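Local coordinates for thioredoxin family protein (Streptococcus pneumoniae, PDB 2YP6) that probably acts as a surface-exposed, thioredoxin-fold thiol-disulfide oxidoreductase that contributes to the resistance of the pneumococcus to extracellular oxidative stress, at residues G170-N174 against A175-A179; K60-K63 against L64-K68; Y147-R150 against S151-T154; P98-D101 against F102-T106. All coordinates share one frame; numbering follows the deposited sequence.

Interaction 1: G170-N174 against A175-A179; sequences GAISN and ADAEA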
ATOM      1  N   GLY A 170      -3.410 -11.575   0.805  1.00 15.65           N
ATOM      2  CA  GLY A 170      -4.043 -11.461   2.102  1.00 18.86           C
ATOM      3  C   GLY A 170      -3.156 -10.649   3.030  1.00 15.48           C
ATOM      4  O   GLY A 170      -2.065 -10.209   2.643  1.00 15.65           O
ATOM      5  N   ALA A 171      -3.622 -10.432   4.250  1.00 20.17           N
ATOM      6  CA  ALA A 171      -2.892  -9.597   5.197  1.00 25.80           C
ATOM      7  C   ALA A 171      -1.595 -10.274   5.616  1.00 20.34           C
ATOM      8  O   ALA A 171      -1.485 -11.498   5.612  1.00 16.58           O
ATOM      9  CB  ALA A 171      -3.755  -9.294   6.421  1.00 27.74           C
ATOM     10  N   ILE A 172      -0.606  -9.463   5.965  1.00 21.90           N
ATOM     11  CA  ILE A 172       0.646  -9.969   6.531  1.00 20.01           C
ATOM     12  C   ILE A 172       0.778  -9.387   7.945  1.00 20.21           C
ATOM     13  O   ILE A 172       0.467  -8.225   8.156  1.00 19.38           O
ATOM     14  CB  ILE A 172       1.858  -9.596   5.632  1.00 17.51           C
ATOM     15  CG1 ILE A 172       3.143 -10.251   6.141  1.00 18.31           C
ATOM     16  CG2 ILE A 172       2.022  -8.087   5.503  1.00 17.49           C
ATOM     17  CD1 ILE A 172       4.303 -10.082   5.186  1.00 17.89           C
ATOM     18  N   SER A 173       1.188 -10.194   8.913  1.00 18.13           N
ATOM     19  CA  SER A 173       1.345  -9.691  10.269  1.00 18.13           C
ATOM     20  C   SER A 173       2.499  -8.697  10.291  1.00 11.60           C
ATOM     21  O   SER A 173       3.414  -8.775   9.458  1.00 12.05           O
ATOM     22  CB  SER A 173       1.650 -10.826  11.236  1.00 25.35           C
ATOM     23  OG  SER A 173       2.936 -11.339  10.972  1.00 24.32           O
ATOM     24  N   ASN A 174       2.473  -7.792  11.254  1.00 16.65           N
ATOM     25  CA  ASN A 174       3.554  -6.826  11.386  1.00 15.48           C
ATOM     26  C   ASN A 174       4.864  -7.576  11.652  1.00 16.48           C
ATOM     27  O   ASN A 174       5.890  -7.227  11.090  1.00 16.99           O
ATOM     28  CB  ASN A 174       3.274  -5.835  12.518  1.00 15.79           C
ATOM     29  CG  ASN A 174       2.180  -4.847  12.177  1.00 18.41           C
ATOM     30  OD1 ASN A 174       1.781  -4.713  11.013  1.00 14.76           O
ATOM     31  ND2 ASN A 174       1.719  -4.112  13.186  1.00 15.94           N
ATOM     32  N   ALA A 175       4.813  -8.620  12.487  1.00 18.68           N
ATOM     33  CA  ALA A 175       6.010  -9.399  12.780  1.00 20.88           C
ATOM     34  C   ALA A 175       6.592  -9.988  11.496  1.00 23.31           C
ATOM     35  O   ALA A 175       7.797  -9.927  11.258  1.00 20.24           O
ATOM     36  CB  ALA A 175       5.711 -10.502  13.790  1.00 23.76           C
ATOM     37  N   ASP A 176       5.736 -10.568  10.668  1.00 20.10           N
ATOM     38  CA  ASP A 176       6.203 -11.177   9.433  1.00 20.42           C
ATOM     39  C   ASP A 176       6.736 -10.102   8.480  1.00 17.93           C
ATOM     40  O   ASP A 176       7.742 -10.320   7.809  1.00 18.19           O
ATOM     41  CB  ASP A 176       5.095 -11.982   8.767  1.00 21.77           C
ATOM     42  CG  ASP A 176       4.861 -13.313   9.438  1.00 31.19           C
ATOM     43  OD1 ASP A 176       5.677 -13.701  10.298  1.00 28.06           O
ATOM     44  OD2 ASP A 176       3.871 -13.983   9.088  1.00 31.71           O
ATOM     45  N   ALA A 177       6.085  -8.935   8.417  1.00 15.96           N
ATOM     46  CA  ALA A 177       6.565  -7.872   7.538  1.00 14.67           C
ATOM     47  C   ALA A 177       7.946  -7.354   7.962  1.00 14.61           C
ATOM     48  O   ALA A 177       8.834  -7.152   7.120  1.00 15.93           O
ATOM     49  CB  ALA A 177       5.554  -6.693   7.460  1.00 16.31           C
ATOM     50  N   GLU A 178       8.102  -7.129   9.266  1.00 14.66           N
ATOM     51  CA  GLU A 178       9.358  -6.640   9.825  1.00 15.38           C
ATOM     52  C   GLU A 178      10.467  -7.632   9.546  1.00 17.73           C
ATOM     53  O   GLU A 178      11.555  -7.244   9.118  1.00 20.65           O
ATOM     54  CB  GLU A 178       9.213  -6.377  11.338  1.00 19.31           C
ATOM     55  CG  GLU A 178       8.321  -5.156  11.621  1.00 17.91           C
ATOM     56  CD  GLU A 178       7.921  -4.972  13.087  1.00 32.32           C
ATOM     57  OE1 GLU A 178       7.686  -5.962  13.804  1.00 36.41           O
ATOM     58  OE2 GLU A 178       7.833  -3.816  13.520  1.00 37.25           O
ATOM     59  N   ALA A 179      10.196  -8.911   9.798  1.00 18.63           N
ATOM     60  CA  ALA A 179      11.167  -9.960   9.538  1.00 20.82           C
ATOM     61  C   ALA A 179      11.563  -9.980   8.054  1.00 19.83           C
ATOM     62  O   ALA A 179      12.749 -10.102   7.716  1.00 20.88           O
ATOM     63  CB  ALA A 179      10.609 -11.329   9.984  1.00 23.34           C
TER
HETATM   64  O   HOH W   1       1.532 -13.078   8.422  1.00 22.05           O
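The carboxylate of Asp176 lies flat beneath the hydroxyl of Ser173: OG stands over one face, 3.2 Å from Asp176 CG, while OD2 at the rim accepts from a water. This is the N-cap of helix 174-182, the closing helix of the thioredoxin fold. Serine suits the cap because its short side chain can replace the missing carbonyl of a preceding turn. With chi1 at 69°, OG is tucked between its own backbone N and carbonyl carbon, and from there it accepts a hydrogen bond from Asp176 N at 2.9 Å. In place of the direct second bond of a capping box, a water links Ser173 N to Asp176 OD2 (2.6 Å from the water oxygen). The negative charge of Asp176, in the first turn, is probably stabilised by the helix dipole. The next backbone bonds, Ala177 N to Ser173 O and Glu178 N to Asn174 O, start the regular helix. Asn174 ND2 bonds to Glu90 O on helix 88-96, and Glu178 OE2 forms a salt bridge with Lys97 just beyond that helix's end. On the buried side Ile172 and Ala177 take the places of a hydrophobic staple against Tyr73; small alanine lets the longer isoleucine lie close. The extended Ile172 chain (chi1 -174°) brings CG1 to 3.7 Å from Asp176 CB and CD1 to 4.3 Å from Ala177 CB.

Interaction 2: K60-K63 against L64-K68; sequences KEVK and LSDFK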
ATOM      1  N   LYS A  60      -1.381  15.295  -2.459  1.00 29.11           N
ATOM      2  CA  LYS A  60       0.038  15.397  -2.757  1.00 28.22           C
ATOM      3  C   LYS A  60       0.373  14.378  -3.843  1.00 26.09           C
ATOM      4  O   LYS A  60      -0.140  13.274  -3.846  1.00 23.88           O
ATOM      5  CB  LYS A  60       0.833  15.092  -1.476  1.00 37.17           C
ATOM      6  CG  LYS A  60       2.344  15.304  -1.542  1.00 71.68           C
ATOM      7  CD  LYS A  60       2.705  16.787  -1.685  1.00 58.16           C
ATOM      8  CE  LYS A  60       4.189  17.066  -1.382  1.00 65.08           C
ATOM      9  NZ  LYS A  60       5.095  16.143  -2.120  1.00 53.93           N
ATOM     10  N   GLU A  61       1.237  14.744  -4.772  1.00 27.11           N
ATOM     11  CA  GLU A  61       1.688  13.774  -5.751  1.00 25.57           C
ATOM     12  C   GLU A  61       2.755  12.878  -5.151  1.00 24.24           C
ATOM     13  O   GLU A  61       3.754  13.359  -4.591  1.00 25.68           O
ATOM     14  CB  GLU A  61       2.219  14.475  -6.979  1.00 29.23           C
ATOM     15  CG  GLU A  61       2.876  13.553  -7.982  1.00 27.46           C
ATOM     16  CD  GLU A  61       3.212  14.283  -9.255  1.00 33.49           C
ATOM     17  OE1 GLU A  61       2.289  14.494 -10.078  1.00 36.26           O
ATOM     18  OE2 GLU A  61       4.390  14.662  -9.421  1.00 34.59           O
ATOM     19  N   VAL A  62       2.547  11.570  -5.270  1.00 21.82           N
ATOM     20  CA  VAL A  62       3.475  10.590  -4.717  1.00 20.48           C
ATOM     21  C   VAL A  62       3.957   9.624  -5.795  1.00 19.43           C
ATOM     22  O   VAL A  62       3.157   9.065  -6.525  1.00 18.51           O
ATOM     23  CB  VAL A  62       2.787   9.760  -3.617  1.00 18.69           C
ATOM     24  CG1 VAL A  62       3.743   8.737  -3.043  1.00 17.53           C
ATOM     25  CG2 VAL A  62       2.223  10.691  -2.526  1.00 20.13           C
ATOM     26  N   LYS A  63       5.266   9.430  -5.886  1.00 19.96           N
ATOM     27  CA  LYS A  63       5.850   8.547  -6.900  1.00 19.45           C
ATOM     28  C   LYS A  63       6.594   7.445  -6.184  1.00 18.00           C
ATOM     29  O   LYS A  63       7.228   7.712  -5.195  1.00 18.58           O
ATOM     30  CB  LYS A  63       6.882   9.305  -7.742  1.00 21.97           C
ATOM     31  CG  LYS A  63       6.327  10.399  -8.619  1.00 29.34           C
ATOM     32  CD  LYS A  63       7.473  11.071  -9.352  1.00 32.70           C
ATOM     33  CE  LYS A  63       7.002  11.982 -10.462  1.00 48.30           C
ATOM     34  NZ  LYS A  63       6.823  13.380  -9.970  1.00 60.51           N
ATOM     35  N   LEU A  64       6.566   6.221  -6.689  1.00 16.51           N
ATOM     36  CA  LEU A  64       7.398   5.196  -6.097  1.00 15.51           C
ATOM     37  C   LEU A  64       8.859   5.655  -6.049  1.00 17.41           C
ATOM     38  O   LEU A  64       9.562   5.370  -5.083  1.00 20.25           O
ATOM     39  CB  LEU A  64       7.285   3.874  -6.842  1.00 20.82           C
ATOM     40  CG  LEU A  64       8.062   2.731  -6.169  1.00 18.32           C
ATOM     41  CD1 LEU A  64       7.622   2.470  -4.740  1.00 21.03           C
ATOM     42  CD2 LEU A  64       7.873   1.471  -6.998  1.00 24.14           C
ATOM     43  N   SER A  65       9.282   6.397  -7.073  1.00 19.87           N
ATOM     44  CA  SER A  65      10.666   6.852  -7.206  1.00 22.69           C
ATOM     45  C   SER A  65      11.023   7.875  -6.125  1.00 27.87           C
ATOM     46  O   SER A  65      12.197   8.150  -5.884  1.00 29.16           O
ATOM     47  CB  SER A  65      10.893   7.451  -8.606  1.00 23.99           C
ATOM     48  OG  SER A  65      10.109   8.621  -8.825  1.00 29.67           O
ATOM     49  N   ASP A  66      10.020   8.431  -5.454  1.00 22.80           N
ATOM     50  CA  ASP A  66      10.303   9.323  -4.332  1.00 24.58           C
ATOM     51  C   ASP A  66      11.004   8.534  -3.212  1.00 24.18           C
ATOM     52  O   ASP A  66      11.658   9.119  -2.366  1.00 26.44           O
ATOM     53  CB  ASP A  66       9.016   9.938  -3.763  1.00 24.23           C
ATOM     54  CG  ASP A  66       8.374  10.973  -4.689  1.00 25.27           C
ATOM     55  OD1 ASP A  66       9.074  11.530  -5.555  1.00 27.29           O
ATOM     56  OD2 ASP A  66       7.156  11.230  -4.536  1.00 24.43           O
ATOM     57  N   PHE A  67      10.844   7.211  -3.222  1.00 21.66           N
ATOM     58  CA  PHE A  67      11.285   6.358  -2.115  1.00 16.17           C
ATOM     59  C   PHE A  67      12.517   5.524  -2.441  1.00 11.80           C
ATOM     60  O   PHE A  67      12.815   4.539  -1.768  1.00 16.84           O
ATOM     61  CB  PHE A  67      10.126   5.454  -1.682  1.00 16.51           C
ATOM     62  CG  PHE A  67       8.968   6.230  -1.179  1.00 18.04           C
ATOM     63  CD1 PHE A  67       8.935   6.672   0.124  1.00 25.13           C
ATOM     64  CD2 PHE A  67       7.961   6.618  -2.050  1.00 22.27           C
ATOM     65  CE1 PHE A  67       7.869   7.446   0.575  1.00 32.06           C
ATOM     66  CE2 PHE A  67       6.896   7.373  -1.608  1.00 17.55           C
ATOM     67  CZ  PHE A  67       6.865   7.810  -0.302  1.00 20.32           C
ATOM     68  N   LYS A  68      13.281   5.986  -3.417  1.00 18.43           N
ATOM     69  CA  LYS A  68      14.524   5.314  -3.771  1.00 22.20           C
ATOM     70  C   LYS A  68      15.417   5.226  -2.558  1.00 18.50           C
ATOM     71  O   LYS A  68      15.589   6.211  -1.811  1.00 19.55           O
ATOM     72  CB  LYS A  68      15.214   6.031  -4.922  1.00 27.33           C
ATOM     73  CG  LYS A  68      14.766   5.408  -6.240  1.00 40.27           C
ATOM     74  CD  LYS A  68      15.222   6.178  -7.433  1.00 43.17           C
ATOM     75  CE  LYS A  68      16.104   5.312  -8.269  1.00 49.48           C
ATOM     76  NZ  LYS A  68      15.299   4.223  -8.894  1.00 48.60           N
TER
HETATM   77  O   HOH W   2       6.350  13.612  -5.479  1.00 29.43           O
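Asp66 and Lys63 grip each other twice where strand 61-63 runs into the short 3-10 turn 64-66. The amide of Lys63 donates to Asp66 OD2 (N to OD2 2.9 Å, angle 160°), arriving well above the carboxylate plane, and the amide of Asp66 returns a bond to Lys63 O (N to O 2.9 Å), also from above the carbonyl plane. The side chain thus does what the third residue of a helix does in one half of a capping box: it ties off the amide just ahead of the turn. Aspartate suits this place because its arm, with CG beside the backbone N (chi1 -71°), is short enough to turn back to the Lys63 amide. A water bridges the same Asp66 OD2 (2.7 Å from the water oxygen) to Glu61 O.

Further out, Phe67 brings a ring edge to the strand. Its CE2 meets Val62 CG1 at 3.7 Å in the ring plane, and CD2 lies 3.4 Å from Lys63 O; branched valine and flat phenylalanine form the apolar side of the turn. That ring in turn rests on Glu103 and Leu105 of strand 102-108. On the other side Lys63 passes along Ser65 OG, then bends at its end to bridge Glu61 (NZ to OE2 2.8 Å). Strand 53-56 pairs with this edge strand and positions it.

Two donors meet OD2, and Lys60 NZ and Lys63 NZ are near but not in contact, so the bond joining turn to strand is probably charge-assisted.

Interaction 3: Y147-R150 against S151-T154; sequences YQIR and SIPT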
ATOM      1  N   TYR A 147       0.549  -3.955 -11.219  1.00 20.19           N
ATOM      2  CA  TYR A 147       0.977  -4.893 -10.190  1.00 16.29           C
ATOM      3  C   TYR A 147       0.190  -6.223 -10.243  1.00 17.06           C
ATOM      4  O   TYR A 147       0.309  -7.084  -9.348  1.00 17.20           O
ATOM      5  CB  TYR A 147       0.900  -4.225  -8.791  1.00 13.93           C
ATOM      6  CG  TYR A 147       2.067  -3.296  -8.505  1.00 11.67           C
ATOM      7  CD1 TYR A 147       2.170  -2.058  -9.102  1.00 13.45           C
ATOM      8  CD2 TYR A 147       3.093  -3.686  -7.645  1.00 12.00           C
ATOM      9  CE1 TYR A 147       3.259  -1.244  -8.863  1.00 13.42           C
ATOM     10  CE2 TYR A 147       4.159  -2.867  -7.396  1.00 13.02           C
ATOM     11  CZ  TYR A 147       4.254  -1.661  -8.025  1.00 12.18           C
ATOM     12  OH  TYR A 147       5.326  -0.854  -7.754  1.00 14.27           O
ATOM     13  N   GLN A 148      -0.611  -6.385 -11.290  1.00 16.69           N
ATOM     14  CA  GLN A 148      -1.357  -7.624 -11.534  1.00 20.22           C
ATOM     15  C   GLN A 148      -2.145  -8.103 -10.323  1.00 25.41           C
ATOM     16  O   GLN A 148      -2.115  -9.281  -9.942  1.00 21.51           O
ATOM     17  CB  GLN A 148      -0.398  -8.704 -12.017  1.00 21.87           C
ATOM     18  CG  GLN A 148       0.319  -8.304 -13.312  1.00 27.50           C
ATOM     19  CD  GLN A 148       1.089  -9.452 -13.933  1.00 43.77           C
ATOM     20  OE1 GLN A 148       2.287  -9.344 -14.175  1.00 46.99           O
ATOM     21  NE2 GLN A 148       0.403 -10.554 -14.198  1.00 53.87           N
ATOM     22  N   ILE A 149      -2.896  -7.189  -9.737  1.00 16.97           N
ATOM     23  CA  ILE A 149      -3.660  -7.532  -8.562  1.00 17.99           C
ATOM     24  C   ILE A 149      -4.770  -8.515  -8.953  1.00 23.02           C
ATOM     25  O   ILE A 149      -5.479  -8.292  -9.926  1.00 29.66           O
ATOM     26  CB  ILE A 149      -4.210  -6.271  -7.901  1.00 16.93           C
ATOM     27  CG1 ILE A 149      -3.045  -5.357  -7.493  1.00 15.40           C
ATOM     28  CG2 ILE A 149      -5.094  -6.624  -6.696  1.00 22.36           C
ATOM     29  CD1 ILE A 149      -2.015  -6.021  -6.571  1.00 14.70           C
ATOM     30  N   ARG A 150      -4.871  -9.626  -8.225  1.00 31.48           N
ATOM     31  CA  ARG A 150      -5.922 -10.628  -8.474  1.00 36.33           C
ATOM     32  C   ARG A 150      -6.889 -10.687  -7.285  1.00 35.89           C
ATOM     33  O   ARG A 150      -8.074 -10.989  -7.447  1.00 37.28           O
ATOM     34  CB  ARG A 150      -5.298 -12.016  -8.706  1.00 40.82           C
ATOM     35  CG  ARG A 150      -4.454 -12.500  -7.507  1.00 40.24           C
ATOM     36  CD  ARG A 150      -4.174 -14.024  -7.484  1.00 50.39           C
ATOM     37  NE  ARG A 150      -3.144 -14.421  -8.447  1.00 56.27           N
ATOM     38  CZ  ARG A 150      -2.309 -15.453  -8.299  1.00 60.85           C
ATOM     39  NH1 ARG A 150      -2.347 -16.227  -7.218  1.00 58.65           N
ATOM     40  NH2 ARG A 150      -1.420 -15.701  -9.254  1.00 58.42           N
ATOM     41  N   SER A 151      -6.372 -10.401  -6.088  1.00 24.52           N
ATOM     42  CA  SER A 151      -7.175 -10.431  -4.873  1.00 27.47           C
ATOM     43  C   SER A 151      -6.677  -9.366  -3.915  1.00 18.44           C
ATOM     44  O   SER A 151      -5.543  -8.869  -4.047  1.00 16.58           O
ATOM     45  CB  SER A 151      -7.046 -11.789  -4.204  1.00 30.66           C
ATOM     46  OG  SER A 151      -5.677 -12.126  -4.153  1.00 36.27           O
ATOM     47  N   ILE A 152      -7.529  -8.979  -2.969  1.00 17.34           N
ATOM     48  CA  ILE A 152      -7.118  -7.967  -1.994  1.00 18.14           C
ATOM     49  C   ILE A 152      -7.451  -8.436  -0.593  1.00 16.93           C
ATOM     50  O   ILE A 152      -8.370  -9.245  -0.396  1.00 19.68           O
ATOM     51  CB  ILE A 152      -7.774  -6.561  -2.267  1.00 18.18           C
ATOM     52  CG1 ILE A 152      -9.259  -6.726  -2.558  1.00 18.14           C
ATOM     53  CG2 ILE A 152      -7.056  -5.828  -3.412  1.00 20.11           C
ATOM     54  CD1 ILE A 152      -9.979  -5.422  -2.541  1.00 23.99           C
ATOM     55  N   PRO A 153      -6.681  -7.966   0.401  1.00 14.87           N
ATOM     56  CA  PRO A 153      -5.512  -7.108   0.237  1.00 17.61           C
ATOM     57  C   PRO A 153      -4.344  -7.897  -0.333  1.00 20.04           C
ATOM     58  O   PRO A 153      -4.272  -9.098  -0.086  1.00 18.85           O
ATOM     59  CB  PRO A 153      -5.195  -6.672   1.672  1.00 14.37           C
ATOM     60  CG  PRO A 153      -5.738  -7.782   2.542  1.00 14.90           C
ATOM     61  CD  PRO A 153      -6.897  -8.386   1.800  1.00 20.67           C
ATOM     62  N   THR A 154      -3.467  -7.231  -1.083  1.00 14.72           N
ATOM     63  CA  THR A 154      -2.180  -7.795  -1.499  1.00 12.24           C
ATOM     64  C   THR A 154      -1.097  -6.784  -1.101  1.00 10.91           C
ATOM     65  O   THR A 154      -1.284  -5.569  -1.280  1.00 12.85           O
ATOM     66  CB  THR A 154      -2.097  -8.032  -3.008  1.00 15.28           C
ATOM     67  OG1 THR A 154      -3.023  -9.048  -3.395  1.00 20.06           O
ATOM     68  CG2 THR A 154      -0.708  -8.487  -3.414  1.00 16.98           C
TER
HETATM   69  O   HOH W   3      -3.070 -10.032  -6.142  1.00 28.40           O
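Ile149 packs on Ile152 and Thr154, an apolar contact with no direct hydrogen bond across it, in the loop that leads from helix 142-146 to strand 154-158. The CG2 of Ile149, anti to the backbone N, meets Ile152 CG2 at 3.9 Å, the two side chains crossing at about a right angle. The same methyl lies 3.5 Å from Ser151 O. Its other branch ends at CD1, 4.1 Å from Thr154 CB, as the two side chains run past each other in opposite directions. A beta-branched isoleucine suits the spot because its two branches at CB reach Ile152 with CG2 and Thr154 with CD1.

The polar frame is closed by threonine: Thr154 OG1 donates to Ser151 O at 2.6 Å and accepts from a water that itself accepts from Arg150 N (N to water 2.8 Å), bridging the two halves. Upstream, a Schellman motif with Gln148 at positive phi ends the helix just before Ile149.

Ile152 touches Cys84, and the Ile152-Pro153 peptide bond is cis. Ile-cisPro-Thr next to the Cys81-Cys84 disulfide is the cis-proline loop characteristic of the thioredoxin fold.

Interaction 4: P98-D101 against F102-T106; sequences PDRD and FEILT. With MLI (malonate ion), chain G.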
ATOM      1  N   PRO A  98       8.829   3.758  15.499  1.00 24.61           N
ATOM      2  CA  PRO A  98       9.896   4.678  15.098  1.00 25.82           C
ATOM      3  C   PRO A  98      11.047   3.947  14.415  1.00 26.75           C
ATOM      4  O   PRO A  98      11.172   2.731  14.555  1.00 31.34           O
ATOM      5  CB  PRO A  98      10.373   5.238  16.438  1.00 27.54           C
ATOM      6  CG  PRO A  98      10.211   4.094  17.374  1.00 27.12           C
ATOM      7  CD  PRO A  98       8.924   3.404  16.928  1.00 23.91           C
ATOM      8  N   ASP A  99      11.866   4.685  13.678  1.00 30.72           N
ATOM      9  CA  ASP A  99      13.106   4.141  13.127  1.00 39.56           C
ATOM     10  C   ASP A  99      12.898   2.895  12.257  1.00 34.23           C
ATOM     11  O   ASP A  99      13.626   1.919  12.363  1.00 37.85           O
ATOM     12  CB  ASP A  99      14.095   3.841  14.253  1.00 48.37           C
ATOM     13  CG  ASP A  99      14.408   5.078  15.099  1.00 58.61           C
ATOM     14  OD1 ASP A  99      14.565   6.182  14.517  1.00 52.06           O
ATOM     15  OD2 ASP A  99      14.466   4.947  16.347  1.00 65.95           O
ATOM     16  N   ARG A 100      11.896   2.942  11.398  1.00 25.19           N
ATOM     17  CA  ARG A 100      11.727   1.933  10.354  1.00 21.13           C
ATOM     18  C   ARG A 100      12.587   2.281   9.156  1.00 29.09           C
ATOM     19  O   ARG A 100      12.752   3.457   8.831  1.00 28.74           O
ATOM     20  CB  ARG A 100      10.258   1.896   9.919  1.00 23.37           C
ATOM     21  CG  ARG A 100       9.348   1.372  10.990  1.00 22.10           C
ATOM     22  CD  ARG A 100       7.903   1.455  10.608  1.00 23.01           C
ATOM     23  NE  ARG A 100       7.303   2.792  10.735  1.00 26.46           N
ATOM     24  CZ  ARG A 100       6.930   3.562   9.716  1.00 17.12           C
ATOM     25  NH1 ARG A 100       7.151   3.200   8.453  1.00 21.38           N
ATOM     26  NH2 ARG A 100       6.347   4.723   9.953  1.00 20.03           N
ATOM     27  N   ASP A 101      13.127   1.271   8.476  1.00 26.03           N
ATOM     28  CA  ASP A 101      13.853   1.545   7.243  1.00 28.26           C
ATOM     29  C   ASP A 101      12.944   1.320   6.035  1.00 24.81           C
ATOM     30  O   ASP A 101      13.422   1.285   4.871  1.00 21.18           O
ATOM     31  CB  ASP A 101      15.150   0.729   7.146  1.00 26.67           C
ATOM     32  CG  ASP A 101      14.909  -0.765   7.012  1.00 24.13           C
ATOM     33  OD1 ASP A 101      13.762  -1.234   7.204  1.00 23.30           O
ATOM     34  OD2 ASP A 101      15.873  -1.476   6.702  1.00 25.76           O
ATOM     35  N   PHE A 102      11.641   1.204   6.308  1.00 19.03           N
ATOM     36  CA  PHE A 102      10.656   1.134   5.249  1.00 17.46           C
ATOM     37  C   PHE A 102       9.557   2.194   5.389  1.00 16.34           C
ATOM     38  O   PHE A 102       9.269   2.657   6.478  1.00 18.08           O
ATOM     39  CB  PHE A 102      10.016  -0.260   5.167  1.00 16.66           C
ATOM     40  CG  PHE A 102       9.269  -0.686   6.401  1.00 16.22           C
ATOM     41  CD1 PHE A 102       9.932  -1.309   7.450  1.00 19.37           C
ATOM     42  CD2 PHE A 102       7.892  -0.521   6.490  1.00 15.41           C
ATOM     43  CE1 PHE A 102       9.241  -1.734   8.576  1.00 20.83           C
ATOM     44  CE2 PHE A 102       7.200  -0.947   7.620  1.00 17.08           C
ATOM     45  CZ  PHE A 102       7.896  -1.556   8.662  1.00 18.55           C
ATOM     46  N   GLU A 103       8.983   2.554   4.260  1.00 15.50           N
ATOM     47  CA  GLU A 103       7.852   3.459   4.170  1.00 14.56           C
ATOM     48  C   GLU A 103       6.622   2.633   3.861  1.00 15.36           C
ATOM     49  O   GLU A 103       6.691   1.668   3.087  1.00 14.42           O
ATOM     50  CB  GLU A 103       8.088   4.452   3.037  1.00 19.42           C
ATOM     51  CG  GLU A 103       6.833   5.155   2.495  1.00 32.86           C
ATOM     52  CD  GLU A 103       6.413   6.401   3.303  1.00 42.39           C
ATOM     53  OE1 GLU A 103       7.265   6.929   4.069  1.00 33.78           O
ATOM     54  OE2 GLU A 103       5.222   6.833   3.160  1.00 33.13           O
ATOM     55  N   ILE A 104       5.496   3.037   4.427  1.00 12.48           N
ATOM     56  CA  ILE A 104       4.210   2.432   4.121  1.00 11.40           C
ATOM     57  C   ILE A 104       3.402   3.285   3.132  1.00 11.08           C
ATOM     58  O   ILE A 104       3.219   4.501   3.340  1.00 11.29           O
ATOM     59  CB  ILE A 104       3.372   2.242   5.411  1.00 11.26           C
ATOM     60  CG1 ILE A 104       4.107   1.313   6.369  1.00 13.21           C
ATOM     61  CG2 ILE A 104       2.006   1.746   5.065  1.00 11.29           C
ATOM     62  CD1 ILE A 104       3.718   1.484   7.828  1.00 14.82           C
ATOM     63  N   LEU A 105       2.914   2.635   2.074  1.00 10.63           N
ATOM     64  CA  LEU A 105       2.038   3.259   1.082  1.00 10.25           C
ATOM     65  C   LEU A 105       0.910   2.296   0.802  1.00 10.26           C
ATOM     66  O   LEU A 105       1.135   1.083   0.673  1.00 11.23           O
ATOM     67  CB  LEU A 105       2.741   3.518  -0.253  1.00 11.29           C
ATOM     68  CG  LEU A 105       3.910   4.490  -0.277  1.00 15.11           C
ATOM     69  CD1 LEU A 105       4.519   4.540  -1.679  1.00 15.12           C
ATOM     70  CD2 LEU A 105       3.478   5.858   0.178  1.00 15.98           C
ATOM     71  N   THR A 106      -0.306   2.820   0.725  1.00 10.18           N
ATOM     72  CA  THR A 106      -1.435   1.983   0.346  1.00  8.81           C
ATOM     73  C   THR A 106      -2.103   2.607  -0.859  1.00 10.97           C
ATOM     74  O   THR A 106      -2.003   3.811  -1.045  1.00 10.18           O
ATOM     75  CB  THR A 106      -2.438   1.750   1.487  1.00 11.60           C
ATOM     76  OG1 THR A 106      -3.327   2.873   1.605  1.00 13.60           O
ATOM     77  CG2 THR A 106      -1.706   1.492   2.808  1.00 13.22           C
TER
HETATM   78  C1  MLI G1188       4.100   6.376   5.993  1.00 30.63           C
HETATM   79  C2  MLI G1188       5.287   5.910   6.765  1.00 27.91           C
HETATM   80  C3  MLI G1188       4.012   7.866   6.039  1.00 33.25           C
HETATM   81  O6  MLI G1188       5.761   6.608   7.718  1.00 23.95           O
HETATM   82  O7  MLI G1188       5.791   4.791   6.491  1.00 18.47           O
HETATM   83  O8  MLI G1188       3.223   8.417   6.850  1.00 29.92           O
HETATM   84  O9  MLI G1188       4.724   8.562   5.268  1.00 35.12           O
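Arg100 lays its aliphatic arm across one face of the Phe102 ring. CB stands over the face, 4.2 Å from the ring centroid, in a CH-pi contact, and CD follows at 3.6 Å from Phe102 CZ. The long flexible methylenes suit a flat ring; the guanidinium itself is too far for more than a weak cation-pi attraction. A bend at chi3 (-78°) carries the guanidinium to Phe102 O, 2.9 Å from NH1, and to Ile104, whose CD1 lies over one guanidinium face. The Phe102 ring is buried and stacks with Phe181, while Asp101 OD1 sits at its edge and Asp101 OD2 makes a salt bridge to Lys71.

The contact joins the loop after helix 88-96 to the start of strand 102-108, and a malonate is bound by both. Arg100 NH1 and NH2 hold its oxygens O7 and O6, NH2 straight on at 171°, and the Ile104 amide takes O7 as well (N to O7 2.7 Å).

At the other end, malonate O9 lies 2.8 Å from Glu103 OE2. Two acid oxygens so close suggest a proton held by one of them; the site accepts a carboxylate, though the malonate probably came from the crystallisation liquor.

In the fold
The four contacts follow in series along the chain, and three pairs of them touch. Interactions 2 and 4 do so directly: Phe67 CE1 lies 3.2 Å from Glu103 CG, fitting the 3-10 turn onto strand 102-108. Interaction 3 joins interaction 1, where Gly170 N probably bonds to Pro153 O at 2.8 Å, and reaches interaction 2 through Tyr147 OH, 3.5 Å from Leu64 CD2. Interactions 1 and 2, with centres 23 Å apart, sit on opposite sides of the chain's centre. Interaction 3 lies beside the Cys81-Cys84 disulfide, the probable redox centre; the side chain of Ile152 lies about 5 Å from the bound cyclohexylpropylphosphocholine, whose pocket includes Trp80 and Phe144.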